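Local coordinates for probable uracil-DNA glycosylase (Acanthamoeba polyphaga mimivirus, PDB 5X55), which is probably a uracil-DNA glycosylase, with a central four-stranded parallel sheet and helices packed around it, at residues I183-L188 and D289-A294; V211-P216 and P238-L243; L221-T226 and P319-V324; Y282-Y287 and K309-I314. All coordinates share one frame; numbering follows the deposited sequence.

Contact 1. Residues I183-L188 and D289-A294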
# COMPACT_ATOMS: atom_id res chain seq x y z
N ILE A 183 -5.76 -9.20 -8.08
CA ILE A 183 -5.85 -7.77 -7.84
C ILE A 183 -6.97 -7.18 -8.69
O ILE A 183 -7.03 -7.42 -9.90
CB ILE A 183 -4.51 -7.09 -8.15
CG1 ILE A 183 -3.48 -7.47 -7.09
CG2 ILE A 183 -4.68 -5.58 -8.27
CD1 ILE A 183 -2.05 -7.38 -7.58
N LYS A 184 -7.85 -6.40 -8.07
CA LYS A 184 -8.84 -5.60 -8.79
C LYS A 184 -8.60 -4.10 -8.70
O LYS A 184 -8.91 -3.38 -9.64
CB LYS A 184 -10.25 -5.89 -8.29
CG LYS A 184 -10.61 -7.34 -8.34
CD LYS A 184 -11.48 -7.68 -7.16
CE LYS A 184 -12.89 -8.00 -7.57
NZ LYS A 184 -13.60 -8.72 -6.44
N VAL A 185 -8.09 -3.61 -7.57
CA VAL A 185 -7.90 -2.20 -7.30
C VAL A 185 -6.53 -2.06 -6.65
O VAL A 185 -6.17 -2.87 -5.80
CB VAL A 185 -8.99 -1.64 -6.37
CG1 VAL A 185 -8.83 -0.14 -6.19
CG2 VAL A 185 -10.37 -1.98 -6.88
N VAL A 186 -5.76 -1.06 -7.09
CA VAL A 186 -4.45 -0.75 -6.54
C VAL A 186 -4.57 0.61 -5.87
O VAL A 186 -4.87 1.61 -6.54
CB VAL A 186 -3.36 -0.72 -7.62
CG1 VAL A 186 -2.02 -0.33 -7.00
CG2 VAL A 186 -3.28 -2.07 -8.34
N ILE A 187 -4.36 0.66 -4.55
CA ILE A 187 -4.37 1.91 -3.79
C ILE A 187 -2.97 2.15 -3.23
O ILE A 187 -2.54 1.47 -2.29
CB ILE A 187 -5.41 1.90 -2.66
CG1 ILE A 187 -6.77 1.38 -3.17
CG2 ILE A 187 -5.56 3.32 -2.06
CD1 ILE A 187 -7.91 1.63 -2.23
N LEU A 188 -2.28 3.13 -3.78
CA LEU A 188 -0.93 3.45 -3.33
C LEU A 188 -0.92 4.38 -2.12
O LEU A 188 -1.59 5.41 -2.12
CB LEU A 188 -0.14 4.09 -4.46
CG LEU A 188 0.22 3.02 -5.47
CD1 LEU A 188 0.41 3.69 -6.81
CD2 LEU A 188 1.47 2.29 -5.00
N ASP A 289 -7.36 -3.96 -17.26
CA ASP A 289 -8.54 -3.34 -16.68
C ASP A 289 -8.47 -3.34 -15.15
O ASP A 289 -9.45 -3.68 -14.46
CB ASP A 289 -9.79 -4.06 -17.18
CG ASP A 289 -11.05 -3.30 -16.89
OD1 ASP A 289 -11.99 -3.95 -16.40
OD2 ASP A 289 -11.08 -2.08 -17.15
N LEU A 290 -7.29 -3.04 -14.61
CA LEU A 290 -7.19 -2.80 -13.18
C LEU A 290 -7.71 -1.41 -12.89
O LEU A 290 -7.81 -0.56 -13.78
CB LEU A 290 -5.74 -2.93 -12.70
CG LEU A 290 -5.04 -4.24 -13.02
CD1 LEU A 290 -3.63 -4.26 -12.43
CD2 LEU A 290 -5.83 -5.44 -12.55
N ILE A 291 -8.04 -1.16 -11.62
CA ILE A 291 -8.41 0.17 -11.18
C ILE A 291 -7.29 0.72 -10.31
O ILE A 291 -6.92 0.10 -9.30
CB ILE A 291 -9.74 0.16 -10.43
CG1 ILE A 291 -10.82 -0.43 -11.35
CG2 ILE A 291 -10.08 1.59 -9.99
CD1 ILE A 291 -12.06 -0.89 -10.63
N PHE A 292 -6.75 1.88 -10.69
CA PHE A 292 -5.73 2.59 -9.94
C PHE A 292 -6.35 3.82 -9.29
O PHE A 292 -6.96 4.65 -9.97
CB PHE A 292 -4.55 3.01 -10.83
CG PHE A 292 -3.64 1.87 -11.20
CD1 PHE A 292 -3.96 1.02 -12.25
CD2 PHE A 292 -2.47 1.63 -10.48
CE1 PHE A 292 -3.14 -0.05 -12.59
CE2 PHE A 292 -1.62 0.56 -10.80
CZ PHE A 292 -1.97 -0.29 -11.86
N VAL A 293 -6.20 3.92 -7.97
CA VAL A 293 -6.71 5.03 -7.18
C VAL A 293 -5.52 5.87 -6.74
O VAL A 293 -4.64 5.38 -6.03
CB VAL A 293 -7.51 4.53 -5.97
CG1 VAL A 293 -7.97 5.68 -5.14
CG2 VAL A 293 -8.66 3.69 -6.42
N ALA A 294 -5.49 7.13 -7.18
CA ALA A 294 -4.37 8.04 -6.93
C ALA A 294 -4.82 9.13 -5.95
O ALA A 294 -5.49 10.09 -6.34
CB ALA A 294 -3.85 8.64 -8.23
O HOH W 1 -10.18 -4.35 -11.88
O HOH W 2 -2.85 3.39 -6.86
O HOH W 3 -3.45 6.31 -3.93
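Val186 and Phe292 fill one face of a parallel strand pair, and Val185, Ile187, Ile291 and Val293 line the other. The short axes of strands 185-188 and 291-294 approach to 4.7 Å at an angle of 20°. On the first face the two side chains lie side by side and point the same way. The CD2-CE2 side of the Phe292 ring runs along Val186, with CD2 of Phe292 3.8 Å from CB of Val186, while Val186 CG2 rides above one ring face, shifted toward the rim. On the second face Val185 drops a methyl against each of two partners. Its CG1, anti to the backbone N (chi1 -176°), is carried forward along the strand and meets CG2 of Val293 at 3.8 Å; its CG2 lies 4.2 Å from CB of Ile291. Near the start of the pair, Leu290 CD2 tucks against the carbonyl oxygen of Ile183. The backbone ladder runs from Ile291 N to Lys184 O (3.1 Å), Val186 N to Ile291 O (2.8 Å) and Val293 N to Val186 O (3.0 Å). Beyond it the strands diverge, and two waters bridge the gap: one donates to Val186 O and Val293 O, the other to Leu188 O and Val293 O. A third water joins Lys184 O to Asp289 O at the opposite end. The pair forms the middle of the parallel sheet, with strand 251-255 beside 185-189 and strand 312-316 beside 291-295. Helix 350-360 packs on the Val185, Ile291 and Val293 face through Ile354 and Leu358, and Thr284 of helix 273-286 reaches Phe292 on the other.

Contact 2. Residues V211-P216 and P238-L243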
# COMPACT_ATOMS: atom_id res chain seq x y z
N VAL A 211 -3.88 -0.31 9.89
CA VAL A 211 -3.17 -0.51 11.15
C VAL A 211 -3.76 -1.72 11.88
O VAL A 211 -4.93 -2.08 11.66
CB VAL A 211 -3.24 0.74 12.07
CG1 VAL A 211 -2.48 1.92 11.46
CG2 VAL A 211 -4.69 1.11 12.39
N PRO A 212 -2.99 -2.34 12.77
CA PRO A 212 -3.50 -3.48 13.54
C PRO A 212 -4.72 -3.11 14.36
O PRO A 212 -4.95 -1.94 14.70
CB PRO A 212 -2.33 -3.86 14.46
CG PRO A 212 -1.12 -3.37 13.73
CD PRO A 212 -1.57 -2.09 13.08
N LEU A 213 -5.51 -4.14 14.68
CA LEU A 213 -6.59 -4.00 15.65
C LEU A 213 -6.05 -3.49 16.98
O LEU A 213 -4.90 -3.75 17.35
CB LEU A 213 -7.28 -5.35 15.87
CG LEU A 213 -7.94 -5.99 14.65
CD1 LEU A 213 -8.26 -7.44 14.94
CD2 LEU A 213 -9.19 -5.23 14.25
N ASN A 214 -6.89 -2.75 17.71
CA ASN A 214 -6.54 -2.18 19.01
C ASN A 214 -5.39 -1.19 18.91
O ASN A 214 -4.60 -1.05 19.85
CB ASN A 214 -6.22 -3.28 20.03
CG ASN A 214 -7.42 -4.12 20.39
OD1 ASN A 214 -8.51 -3.59 20.63
ND2 ASN A 214 -7.24 -5.44 20.41
N CYS A 215 -5.26 -0.53 17.77
CA CYS A 215 -4.45 0.67 17.56
C CYS A 215 -5.38 1.85 17.29
O CYS A 215 -6.52 1.66 16.85
CB CYS A 215 -3.49 0.54 16.36
SG CYS A 215 -2.11 -0.62 16.53
N PRO A 216 -4.92 3.07 17.53
CA PRO A 216 -5.73 4.23 17.12
C PRO A 216 -5.92 4.24 15.61
O PRO A 216 -5.03 3.85 14.85
CB PRO A 216 -4.90 5.43 17.60
CG PRO A 216 -4.06 4.88 18.72
CD PRO A 216 -3.75 3.46 18.34
N PRO A 238 -16.02 1.84 11.30
CA PRO A 238 -15.53 0.75 12.15
C PRO A 238 -14.69 1.30 13.29
O PRO A 238 -14.02 2.32 13.15
CB PRO A 238 -14.67 -0.09 11.19
CG PRO A 238 -15.11 0.32 9.82
CD PRO A 238 -15.50 1.75 9.93
N LYS A 239 -14.72 0.64 14.44
CA LYS A 239 -13.97 1.16 15.57
C LYS A 239 -12.46 0.93 15.46
O LYS A 239 -11.68 1.57 16.17
CB LYS A 239 -14.50 0.55 16.86
CG LYS A 239 -14.65 -0.97 16.78
CD LYS A 239 -13.96 -1.69 17.95
CE LYS A 239 -13.95 -3.23 17.82
NZ LYS A 239 -12.94 -3.80 18.77
N HIS A 240 -12.02 0.07 14.56
CA HIS A 240 -10.61 -0.27 14.36
C HIS A 240 -10.16 0.25 13.00
O HIS A 240 -10.96 0.72 12.19
CB HIS A 240 -10.45 -1.78 14.42
CG HIS A 240 -11.20 -2.48 13.33
ND1 HIS A 240 -10.69 -2.64 12.06
CD2 HIS A 240 -12.46 -2.97 13.30
CE1 HIS A 240 -11.59 -3.25 11.31
NE2 HIS A 240 -12.67 -3.46 12.03
N GLY A 241 -8.87 0.11 12.71
CA GLY A 241 -8.36 0.55 11.42
C GLY A 241 -7.79 -0.55 10.55
O GLY A 241 -6.92 -0.30 9.71
N CYS A 242 -8.27 -1.77 10.72
CA CYS A 242 -7.68 -2.92 10.05
C CYS A 242 -8.45 -3.24 8.77
O CYS A 242 -9.64 -3.59 8.83
CB CYS A 242 -7.65 -4.13 10.97
SG CYS A 242 -6.79 -5.50 10.24
N LEU A 243 -7.78 -3.13 7.63
CA LEU A 243 -8.40 -3.24 6.31
C LEU A 243 -8.29 -4.64 5.70
O LEU A 243 -8.42 -4.80 4.48
CB LEU A 243 -7.79 -2.19 5.38
CG LEU A 243 -7.96 -0.78 5.98
CD1 LEU A 243 -7.37 0.30 5.07
CD2 LEU A 243 -9.45 -0.51 6.27
O HOH W 4 -7.33 -0.54 14.96
O HOH W 5 -9.31 1.58 17.62
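Val211 opens the contact by giving its N-H to Gly241 O at 3.0 Å, a nearly straight bond (172°) whose donor stands above the carbonyl plane. With its CG1 anti to the carbonyl carbon (chi1 -66°), CG2 falls between the backbone N and the carbonyl carbon and comes to 3.8 Å from CA of Gly241. The carbonyl oxygen of Val211 meets CA of Cys242 at 3.3 Å. Pro212 begins a type II beta turn that ends at Cys215; its own closing bond is weak, but a water donates to Pro212 O and Cys215 O and accepts from Gly241 N, so it spans the turn and joins it to the facing loop. At the corner of this turn, Leu213 lays CD2 over one face of the His240 ring, a CH-pi contact 3.9 Å from the centroid, and the same methyl touches Cys242 CB at 3.8 Å. Pro238 CB flanks the opposite ring face. The ring's rotation is fixed from the edge, where Cys242 N donates to His240 ND1 at 2.9 Å in the ring plane. Finally Cys215 O shares a second water with Lys239 O. The two loops lie at either end of helix 219-230 in the sequence, and His240 O bonds to Tyr225 OH of that helix. Leu243 is the N-cap of helix 244-248, so the second loop leads straight from this contact into the next helix.

Contact 3. Residues L221-T226 and P319-V324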
# COMPACT_ATOMS: atom_id res chain seq x y z
N LEU A 221 -7.16 7.55 7.56
CA LEU A 221 -8.11 6.45 7.44
C LEU A 221 -9.48 6.86 7.94
O LEU A 221 -10.50 6.48 7.35
CB LEU A 221 -7.58 5.23 8.20
CG LEU A 221 -8.40 3.94 8.13
CD1 LEU A 221 -8.75 3.59 6.68
CD2 LEU A 221 -7.61 2.82 8.77
N ALA A 222 -9.53 7.65 9.03
CA ALA A 222 -10.82 8.16 9.50
C ALA A 222 -11.50 8.95 8.41
O ALA A 222 -12.73 8.88 8.24
CB ALA A 222 -10.63 9.01 10.76
N ASN A 223 -10.72 9.70 7.63
CA ASN A 223 -11.30 10.49 6.55
C ASN A 223 -11.78 9.59 5.42
O ASN A 223 -12.82 9.86 4.80
CB ASN A 223 -10.29 11.53 6.05
CG ASN A 223 -10.13 12.68 7.04
OD1 ASN A 223 -10.93 12.81 7.96
ND2 ASN A 223 -9.12 13.53 6.83
N ILE A 224 -11.07 8.49 5.16
CA ILE A 224 -11.57 7.51 4.19
C ILE A 224 -12.92 6.97 4.64
O ILE A 224 -13.88 6.93 3.86
CB ILE A 224 -10.53 6.39 3.99
CG1 ILE A 224 -9.26 6.94 3.34
CG2 ILE A 224 -11.13 5.24 3.17
CD1 ILE A 224 -8.03 6.08 3.56
N TYR A 225 -13.02 6.53 5.90
CA TYR A 225 -14.29 6.06 6.45
C TYR A 225 -15.39 7.12 6.29
O TYR A 225 -16.52 6.81 5.90
CB TYR A 225 -14.14 5.71 7.93
CG TYR A 225 -13.36 4.47 8.26
CD1 TYR A 225 -13.22 3.42 7.35
CD2 TYR A 225 -12.77 4.33 9.51
CE1 TYR A 225 -12.51 2.28 7.69
CE2 TYR A 225 -12.07 3.19 9.86
CZ TYR A 225 -11.93 2.18 8.95
OH TYR A 225 -11.21 1.07 9.33
N THR A 226 -15.07 8.37 6.63
CA THR A 226 -16.03 9.46 6.47
C THR A 226 -16.55 9.53 5.04
O THR A 226 -17.74 9.71 4.81
CB THR A 226 -15.39 10.80 6.89
OG1 THR A 226 -15.11 10.79 8.30
CG2 THR A 226 -16.29 12.01 6.56
N PRO A 319 -6.34 11.99 1.46
CA PRO A 319 -7.31 12.08 2.56
C PRO A 319 -6.75 12.61 3.86
O PRO A 319 -7.52 12.74 4.82
CB PRO A 319 -7.76 10.62 2.75
CG PRO A 319 -6.60 9.82 2.31
CD PRO A 319 -6.07 10.59 1.10
N SER A 320 -5.45 12.87 3.96
CA SER A 320 -4.93 13.40 5.21
C SER A 320 -5.63 14.72 5.53
O SER A 320 -6.10 15.41 4.62
CB SER A 320 -3.42 13.61 5.11
OG SER A 320 -3.13 14.97 4.85
N PRO A 321 -5.74 15.09 6.81
CA PRO A 321 -6.46 16.33 7.16
C PRO A 321 -5.89 17.59 6.53
O PRO A 321 -6.63 18.58 6.37
CB PRO A 321 -6.37 16.39 8.70
CG PRO A 321 -5.45 15.28 9.11
CD PRO A 321 -5.46 14.26 8.00
N TYR A 322 -4.62 17.59 6.14
CA TYR A 322 -4.05 18.77 5.51
C TYR A 322 -4.50 18.97 4.07
O TYR A 322 -4.36 20.07 3.54
CB TYR A 322 -2.52 18.72 5.61
CG TYR A 322 -2.01 19.11 7.00
CD1 TYR A 322 -2.72 20.01 7.77
CD2 TYR A 322 -0.86 18.57 7.53
CE1 TYR A 322 -2.29 20.38 9.04
CE2 TYR A 322 -0.40 18.94 8.81
CZ TYR A 322 -1.13 19.84 9.56
OH TYR A 322 -0.72 20.21 10.82
N SER A 323 -5.07 17.94 3.42
CA SER A 323 -5.46 18.07 2.02
C SER A 323 -6.86 17.55 1.72
O SER A 323 -7.31 17.68 0.58
CB SER A 323 -4.44 17.35 1.13
OG SER A 323 -4.26 16.00 1.55
N VAL A 324 -7.57 16.99 2.71
CA VAL A 324 -8.77 16.21 2.42
C VAL A 324 -9.84 17.07 1.75
O VAL A 324 -10.55 16.61 0.85
CB VAL A 324 -9.30 15.55 3.72
CG1 VAL A 324 -9.58 16.61 4.82
CG2 VAL A 324 -10.53 14.68 3.43
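Asn223 on helix 219-230 grips the backbone of Pro319 in loop 319-324, which together with His318 carries the His-Pro-Ser-Pro sequence that marks the leucine loop in uracil-DNA glycosylases; Tyr322 here stands where the family usually has leucine. The tight part of the contact is built round the Asn223 amide. With CG anti to the carbonyl carbon (chi1 -74°), the side chain extends from the helix toward the loop, and its CB comes to 3.3 Å from Pro319 O. Val324 crosses it at about a right angle, with CG1 3.7 Å from Asn223 ND2, so the polar tip is backed by aliphatic carbon. One helix position on, Ile224 lies alongside the Pro319 ring, CG1 of Ile224 being 4.0 Å from CB of Pro319. That apolar pair belongs to a buried patch with Trp295 and Phe345, both of which touch Ile224 and Pro319. The outer side is thinner. Pro321, exposed to solvent, brings its CD to 3.9 Å from Asn223 ND2 and also touches Lys219, and Tyr322 points away from the helix without touching it. This outer bend is stiffened from within: Ser320 OG accepts the N-H of Tyr322 at 3.3 Å in an ST turn, and Ser323 N reaches Ser320 O at 3.0 Å. The hydrogen bond between the two segments runs from Asn223 ND2 to Pro319 O at 2.7 Å, nearly linear (166° at the hydrogen) and lying in the plane of the asparagine amide.

Contact 4. Residues Y282-Y287 and K309-I314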
# COMPACT_ATOMS: atom_id res chain seq x y z
N TYR A 282 4.96 -4.51 -13.91
CA TYR A 282 4.58 -5.92 -13.99
C TYR A 282 3.07 -6.07 -14.03
O TYR A 282 2.53 -6.84 -14.84
CB TYR A 282 5.17 -6.68 -12.80
CG TYR A 282 4.80 -8.14 -12.80
CD1 TYR A 282 5.55 -9.07 -13.53
CD2 TYR A 282 3.69 -8.59 -12.10
CE1 TYR A 282 5.20 -10.41 -13.54
CE2 TYR A 282 3.34 -9.93 -12.11
CZ TYR A 282 4.09 -10.83 -12.83
OH TYR A 282 3.74 -12.17 -12.83
N LEU A 283 2.36 -5.34 -13.16
CA LEU A 283 0.91 -5.50 -13.11
C LEU A 283 0.25 -5.00 -14.39
O LEU A 283 -0.58 -5.69 -14.99
CB LEU A 283 0.32 -4.79 -11.88
CG LEU A 283 0.71 -5.35 -10.51
CD1 LEU A 283 0.17 -4.44 -9.42
CD2 LEU A 283 0.18 -6.75 -10.32
N THR A 284 0.64 -3.80 -14.86
CA THR A 284 0.02 -3.25 -16.06
C THR A 284 0.44 -3.98 -17.33
O THR A 284 -0.28 -3.92 -18.33
CB THR A 284 0.35 -1.76 -16.19
OG1 THR A 284 1.77 -1.60 -16.34
CG2 THR A 284 -0.14 -1.01 -14.96
N ASP A 285 1.59 -4.65 -17.33
CA ASP A 285 1.96 -5.41 -18.52
C ASP A 285 1.27 -6.76 -18.56
O ASP A 285 0.99 -7.27 -19.65
CB ASP A 285 3.48 -5.61 -18.58
CG ASP A 285 4.25 -4.29 -18.70
OD1 ASP A 285 3.61 -3.20 -18.86
OD2 ASP A 285 5.50 -4.34 -18.60
N ASN A 286 0.99 -7.38 -17.41
CA ASN A 286 0.47 -8.73 -17.48
C ASN A 286 -1.03 -8.84 -17.23
O ASN A 286 -1.59 -9.92 -17.44
CB ASN A 286 1.24 -9.64 -16.53
CG ASN A 286 2.64 -9.92 -17.02
OD1 ASN A 286 3.61 -9.32 -16.55
ND2 ASN A 286 2.74 -10.79 -18.03
N TYR A 287 -1.69 -7.77 -16.83
CA TYR A 287 -3.10 -7.83 -16.49
C TYR A 287 -3.85 -6.65 -17.09
O TYR A 287 -3.26 -5.64 -17.48
CB TYR A 287 -3.30 -7.87 -14.96
CG TYR A 287 -2.64 -9.08 -14.37
CD1 TYR A 287 -3.27 -10.32 -14.40
CD2 TYR A 287 -1.36 -9.01 -13.86
CE1 TYR A 287 -2.64 -11.45 -13.89
CE2 TYR A 287 -0.73 -10.13 -13.36
CZ TYR A 287 -1.38 -11.35 -13.39
OH TYR A 287 -0.78 -12.47 -12.90
N LYS A 309 -5.86 4.01 -21.08
CA LYS A 309 -6.88 3.40 -21.93
C LYS A 309 -6.99 1.90 -21.69
O LYS A 309 -8.02 1.30 -22.01
CB LYS A 309 -6.59 3.66 -23.41
CG LYS A 309 -6.44 5.14 -23.76
CD LYS A 309 -6.24 5.36 -25.27
CE LYS A 309 -5.38 4.27 -25.92
NZ LYS A 309 -3.99 4.19 -25.38
N LYS A 310 -5.95 1.32 -21.14
CA LYS A 310 -5.93 -0.07 -20.74
C LYS A 310 -6.40 -0.26 -19.30
O LYS A 310 -6.79 -1.37 -18.91
CB LYS A 310 -4.49 -0.56 -20.91
CG LYS A 310 -4.29 -1.97 -21.30
CD LYS A 310 -3.13 -2.57 -20.53
CE LYS A 310 -2.64 -3.75 -21.30
NZ LYS A 310 -3.79 -4.44 -21.98
N HIS A 311 -6.34 0.81 -18.50
CA HIS A 311 -6.62 0.74 -17.07
C HIS A 311 -7.33 2.01 -16.66
O HIS A 311 -7.17 3.07 -17.28
CB HIS A 311 -5.34 0.57 -16.23
CG HIS A 311 -4.59 -0.69 -16.52
ND1 HIS A 311 -5.01 -1.92 -16.06
CD2 HIS A 311 -3.44 -0.91 -17.21
CE1 HIS A 311 -4.16 -2.85 -16.46
NE2 HIS A 311 -3.20 -2.26 -17.15
N TYR A 312 -8.07 1.91 -15.56
CA TYR A 312 -8.92 2.98 -15.07
C TYR A 312 -8.24 3.67 -13.88
O TYR A 312 -7.96 3.01 -12.87
CB TYR A 312 -10.28 2.39 -14.69
CG TYR A 312 -11.31 3.36 -14.19
CD1 TYR A 312 -11.59 4.54 -14.87
CD2 TYR A 312 -12.03 3.07 -13.04
CE1 TYR A 312 -12.57 5.42 -14.40
CE2 TYR A 312 -13.01 3.94 -12.57
CZ TYR A 312 -13.27 5.11 -13.25
OH TYR A 312 -14.25 5.95 -12.76
N ILE A 313 -8.00 4.98 -13.99
CA ILE A 313 -7.27 5.76 -12.99
C ILE A 313 -8.18 6.83 -12.41
O ILE A 313 -8.71 7.67 -13.14
CB ILE A 313 -6.00 6.40 -13.56
CG1 ILE A 313 -5.10 5.34 -14.22
CG2 ILE A 313 -5.25 7.13 -12.46
CD1 ILE A 313 -3.95 5.91 -15.03
N ILE A 314 -8.32 6.82 -11.08
CA ILE A 314 -9.19 7.73 -10.33
C ILE A 314 -8.28 8.59 -9.47
O ILE A 314 -7.50 8.05 -8.67
CB ILE A 314 -10.18 6.96 -9.44
CG1 ILE A 314 -11.11 6.08 -10.25
CG2 ILE A 314 -10.99 7.91 -8.58
CD1 ILE A 314 -11.92 5.12 -9.35
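The imidazole of His311 points its edge at the C-terminal end of helix 273-286, where the carbonyl oxygens of Thr284 and of Tyr287, just past the helix, lie near the ring plane. Tyr287 O comes to 3.1 Å from His311 CE1; it is also 3.4 Å from NE2, but the angle there is too poor for a hydrogen bond. Thr284 meets the ring from an oblique direction, with CA 3.5 Å and CB 3.7 Å from His311 NE2, while its CG2 lies 4.0 Å from CD2 of the same ring. The threonine OG1, set between the backbone N and the carbonyl carbon (chi1 62°), turns back to the helix and bonds to Ile280 O, so it is the carbon side of Thr284 that rests on the histidine. The other ring nitrogen, ND1, accepts the N-H of Leu290, which holds the rotation of the ring. Val306 packs against both Thr284 and His311. At the exposed rim Lys310 passes over the helix end, its CE 3.8 Å from Thr284 O, and its ammonium group forms a salt bridge with Asp288. A positive charge near the C-terminal end of a helix would be expected to be electrostatically favourable. Tyr287 is the first residue to leave the helix, and its side chain leads away from the loop and touches Pro180. The arrangement is that of an alpha/beta fold: the helix before strand 291-295 ends against the loop entering 312-316, the outermost strand next to it in the parallel sheet.

Overall arrangement
Contact 1 is the buried middle of the parallel sheet, where backbone hydrogen bonds and branched aliphatic side chains do the work. Contact 4 adjoins it: strand 312-316 pairs with 291-295, with Phe292 N bonding to Tyr312 O, but its own helix-to-loop meeting is partly buried and has no hydrogen bond between its segments. Contact 3 lies on helix 219-230, the two loops of contact 2 flank that helix in the chain, and the contacts touch where Pro238 packs on Tyr225; contact 2 is buried and partly water-mediated, whereas contact 3 has one hydrogen bond from a side-chain amide beside an exposed bend. Contacts 2 and 4 lie on opposite sides of the chain's centre, with centres about 30 Å apart.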